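Local structure of endonuclease II (Enterobacteria phage t4, 2WSH) at residues V53-T58 with P126-L131. The protein nicks and cleaves cytosine-containing host DNA in a sequence-specific, magnesium-dependent manner, contributing to host DNA degradation so that its nucleotides can be scavenged for phage DNA synthesis. The protein carries 1 engineered substitution. Sequence-based numbering, arbitrary orientation.
Sequences VYIGKT and PLFIKL. With PO4 (phosphate ion), chain E.
Phe128, on helix 121-132, meets Ile55 of strand 51-58 with its CB, which sits 3.9 Å from Ile55 CG2 and 4.1 Å from Ile55 CG1, touching both branches of the isoleucine. The two side chains cross at about a right angle. With CG anti to its carbonyl carbon (chi1 -85°), the phenyl group leads away from the strand and packs edge-to-face with Tyr15 and Phe17; Leu113 of the second subunit packs on Phe128 as well. Ile129 follows and brings CG1 to 4.3 Å from Ile55 CB, where the CA atoms of the two isoleucines are 6.6 Å apart. The helix thus lies against one face of the antiparallel sheet of the GIY-YIG nuclease domain, whose signature includes Tyr54-Ile55-Gly56. Tyr54 points its CB away from the helix; CG lies anti to the backbone N (chi1 -176°), and the ring reaches the phosphate with its hydroxyl. Tyr54 OH donates a very short 2.5 Å hydrogen bond to phosphate O1, which lies at the ring edge, in plane. The ion, probably from the crystallisation liquor, is also hydrogen-bonded by Tyr44, Arg64 and Lys83. On the helix side, Lys57 NZ forms a salt bridge with Asp122, one turn before Pro126.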
ATOM      1  N   VAL A  53     -15.277   9.291 -24.824  1.00 18.94           N
ATOM      2  CA  VAL A  53     -16.333   8.331 -25.126  1.00 23.18           C
ATOM      3  C   VAL A  53     -16.145   6.991 -24.423  1.00 21.59           C
ATOM      4  O   VAL A  53     -17.092   6.220 -24.288  1.00 19.46           O
ATOM      5  CB  VAL A  53     -16.499   8.101 -26.642  1.00 25.51           C
ATOM      6  CG1 VAL A  53     -16.827   9.409 -27.339  1.00 25.11           C
ATOM      7  CG2 VAL A  53     -15.244   7.460 -27.237  1.00 16.97           C
ATOM      8  N   TYR A  54     -14.930   6.711 -23.964  1.00 24.29           N
ATOM      9  CA  TYR A  54     -14.650   5.393 -23.403  1.00 20.57           C
ATOM     10  C   TYR A  54     -13.435   5.359 -22.484  1.00 18.71           C
ATOM     11  O   TYR A  54     -12.401   5.952 -22.780  1.00 20.28           O
ATOM     12  CB  TYR A  54     -14.452   4.377 -24.530  1.00 21.48           C
ATOM     13  CG  TYR A  54     -14.244   2.954 -24.054  1.00 21.41           C
ATOM     14  CD1 TYR A  54     -15.310   2.200 -23.577  1.00 24.80           C
ATOM     15  CD2 TYR A  54     -12.985   2.363 -24.090  1.00 24.83           C
ATOM     16  CE1 TYR A  54     -15.129   0.898 -23.148  1.00 24.50           C
ATOM     17  CE2 TYR A  54     -12.793   1.060 -23.663  1.00 24.39           C
ATOM     18  CZ  TYR A  54     -13.869   0.333 -23.191  1.00 30.54           C
ATOM     19  OH  TYR A  54     -13.695  -0.964 -22.765  1.00 27.97           O
ATOM     20  N   ILE A  55     -13.578   4.649 -21.371  1.00 20.66           N
ATOM     21  CA  ILE A  55     -12.465   4.378 -20.471  1.00 21.82           C
ATOM     22  C   ILE A  55     -12.192   2.881 -20.470  1.00 21.44           C
ATOM     23  O   ILE A  55     -13.077   2.084 -20.159  1.00 22.08           O
ATOM     24  CB  ILE A  55     -12.780   4.812 -19.028  1.00 20.93           C
ATOM     25  CG1 ILE A  55     -12.797   6.335 -18.912  1.00 21.03           C
ATOM     26  CG2 ILE A  55     -11.754   4.226 -18.058  1.00 21.18           C
ATOM     27  CD1 ILE A  55     -11.424   6.961 -18.991  1.00 24.73           C
ATOM     28  N   GLY A  56     -10.976   2.500 -20.841  1.00 23.27           N
ATOM     29  CA  GLY A  56     -10.583   1.105 -20.827  1.00 19.19           C
ATOM     30  C   GLY A  56      -9.373   0.866 -19.946  1.00 25.24           C
ATOM     31  O   GLY A  56      -8.740   1.810 -19.481  1.00 24.44           O
ATOM     32  N   LYS A  57      -9.057  -0.400 -19.705  1.00 27.22           N
ATOM     33  CA  LYS A  57      -7.814  -0.750 -19.029  1.00 31.31           C
ATOM     34  C   LYS A  57      -7.104  -1.812 -19.851  1.00 26.05           C
ATOM     35  O   LYS A  57      -7.754  -2.594 -20.544  1.00 27.13           O
ATOM     36  CB  LYS A  57      -8.092  -1.258 -17.615  1.00 24.03           C
ATOM     37  CG  LYS A  57      -8.921  -2.530 -17.567  1.00 24.81           C
ATOM     38  CD  LYS A  57      -9.270  -2.909 -16.134  1.00 35.58           C
ATOM     39  CE  LYS A  57     -10.066  -4.210 -16.078  1.00 40.26           C
ATOM     40  NZ  LYS A  57     -10.561  -4.498 -14.700  1.00 38.94           N
ATOM     41  N   THR A  58      -5.774  -1.838 -19.787  1.00 23.62           N
ATOM     42  CA  THR A  58      -5.001  -2.796 -20.576  1.00 25.61           C
ATOM     43  C   THR A  58      -3.595  -3.041 -20.029  1.00 25.93           C
ATOM     44  O   THR A  58      -2.961  -2.140 -19.477  1.00 26.22           O
ATOM     45  CB  THR A  58      -4.896  -2.360 -22.049  1.00 26.57           C
ATOM     46  OG1 THR A  58      -4.224  -3.375 -22.809  1.00 21.69           O
ATOM     47  CG2 THR A  58      -4.129  -1.052 -22.169  1.00 26.35           C
ATOM     48  N   PRO A 126     -13.163   1.278 -12.657  1.00 28.52           N
ATOM     49  CA  PRO A 126     -14.525   1.399 -12.120  1.00 33.02           C
ATOM     50  C   PRO A 126     -14.843   2.817 -11.662  1.00 32.38           C
ATOM     51  O   PRO A 126     -15.978   3.273 -11.823  1.00 34.78           O
ATOM     52  CB  PRO A 126     -14.507   0.463 -10.906  1.00 30.00           C
ATOM     53  CG  PRO A 126     -13.458  -0.532 -11.216  1.00 30.26           C
ATOM     54  CD  PRO A 126     -12.412   0.192 -12.007  1.00 31.56           C
ATOM     55  N   LEU A 127     -13.855   3.502 -11.094  1.00 26.68           N
ATOM     56  CA  LEU A 127     -14.064   4.846 -10.558  1.00 29.57           C
ATOM     57  C   LEU A 127     -14.152   5.908 -11.654  1.00 25.52           C
ATOM     58  O   LEU A 127     -14.893   6.882 -11.523  1.00 28.44           O
ATOM     59  CB  LEU A 127     -12.968   5.206  -9.554  1.00 30.47           C
ATOM     60  CG  LEU A 127     -12.969   4.410  -8.245  1.00 32.88           C
ATOM     61  CD1 LEU A 127     -11.765   4.777  -7.408  1.00 30.70           C
ATOM     62  CD2 LEU A 127     -14.261   4.640  -7.463  1.00 31.23           C
ATOM     63  N   PHE A 128     -13.387   5.728 -12.727  1.00 21.98           N
ATOM     64  CA  PHE A 128     -13.466   6.636 -13.865  1.00 22.09           C
ATOM     65  C   PHE A 128     -14.810   6.482 -14.570  1.00 27.42           C
ATOM     66  O   PHE A 128     -15.420   7.463 -14.990  1.00 31.20           O
ATOM     67  CB  PHE A 128     -12.329   6.376 -14.853  1.00 20.56           C
ATOM     68  CG  PHE A 128     -11.051   7.091 -14.509  1.00 23.89           C
ATOM     69  CD1 PHE A 128     -11.006   8.473 -14.478  1.00 30.38           C
ATOM     70  CD2 PHE A 128      -9.900   6.380 -14.222  1.00 23.66           C
ATOM     71  CE1 PHE A 128      -9.832   9.140 -14.167  1.00 31.92           C
ATOM     72  CE2 PHE A 128      -8.718   7.039 -13.908  1.00 25.09           C
ATOM     73  CZ  PHE A 128      -8.689   8.419 -13.881  1.00 29.43           C
ATOM     74  N   ILE A 129     -15.264   5.241 -14.697  1.00 22.99           N
ATOM     75  CA  ILE A 129     -16.536   4.965 -15.351  1.00 23.04           C
ATOM     76  C   ILE A 129     -17.701   5.572 -14.563  1.00 32.35           C
ATOM     77  O   ILE A 129     -18.579   6.218 -15.134  1.00 26.66           O
ATOM     78  CB  ILE A 129     -16.738   3.459 -15.554  1.00 22.85           C
ATOM     79  CG1 ILE A 129     -15.700   2.917 -16.539  1.00 17.41           C
ATOM     80  CG2 ILE A 129     -18.147   3.172 -16.044  1.00 36.73           C
ATOM     81  CD1 ILE A 129     -15.726   1.407 -16.687  1.00 34.00           C
ATOM     82  N   LYS A 130     -17.697   5.383 -13.247  1.00 33.85           N
ATOM     83  CA  LYS A 130     -18.725   5.978 -12.396  1.00 34.45           C
ATOM     84  C   LYS A 130     -18.637   7.501 -12.420  1.00 31.06           C
ATOM     85  O   LYS A 130     -19.644   8.197 -12.291  1.00 31.11           O
ATOM     86  CB  LYS A 130     -18.601   5.465 -10.958  1.00 34.77           C
ATOM     87  CG  LYS A 130     -19.376   6.283  -9.936  1.00 40.22           C
ATOM     88  CD  LYS A 130     -19.048   5.854  -8.514  1.00 58.41           C
ATOM     89  CE  LYS A 130     -19.836   4.620  -8.103  1.00 55.01           C
ATOM     90  NZ  LYS A 130     -21.250   4.948  -7.767  1.00 60.35           N
ATOM     91  N   LEU A 131     -17.425   8.015 -12.602  1.00 30.06           N
ATOM     92  CA  LEU A 131     -17.202   9.454 -12.586  1.00 26.83           C
ATOM     93  C   LEU A 131     -17.723  10.139 -13.848  1.00 32.05           C
ATOM     94  O   LEU A 131     -18.427  11.146 -13.772  1.00 31.71           O
ATOM     95  CB  LEU A 131     -15.717   9.769 -12.389  1.00 31.16           C
ATOM     96  CG  LEU A 131     -15.341  11.249 -12.257  1.00 34.30           C
ATOM     97  CD1 LEU A 131     -16.152  11.922 -11.160  1.00 31.65           C
ATOM     98  CD2 LEU A 131     -13.851  11.405 -11.992  1.00 30.21           C
TER
HETATM   99  P   PO4 E1133     -11.034  -3.480 -23.620  1.00 68.17           P
HETATM  100  O1  PO4 E1133     -11.677  -2.390 -22.796  1.00 39.33           O
HETATM  101  O2  PO4 E1133     -10.480  -4.551 -22.708  1.00 62.29           O
HETATM  102  O3  PO4 E1133     -12.031  -4.100 -24.573  1.00 44.64           O
HETATM  103  O4  PO4 E1133      -9.920  -2.842 -24.409  1.00 47.20           O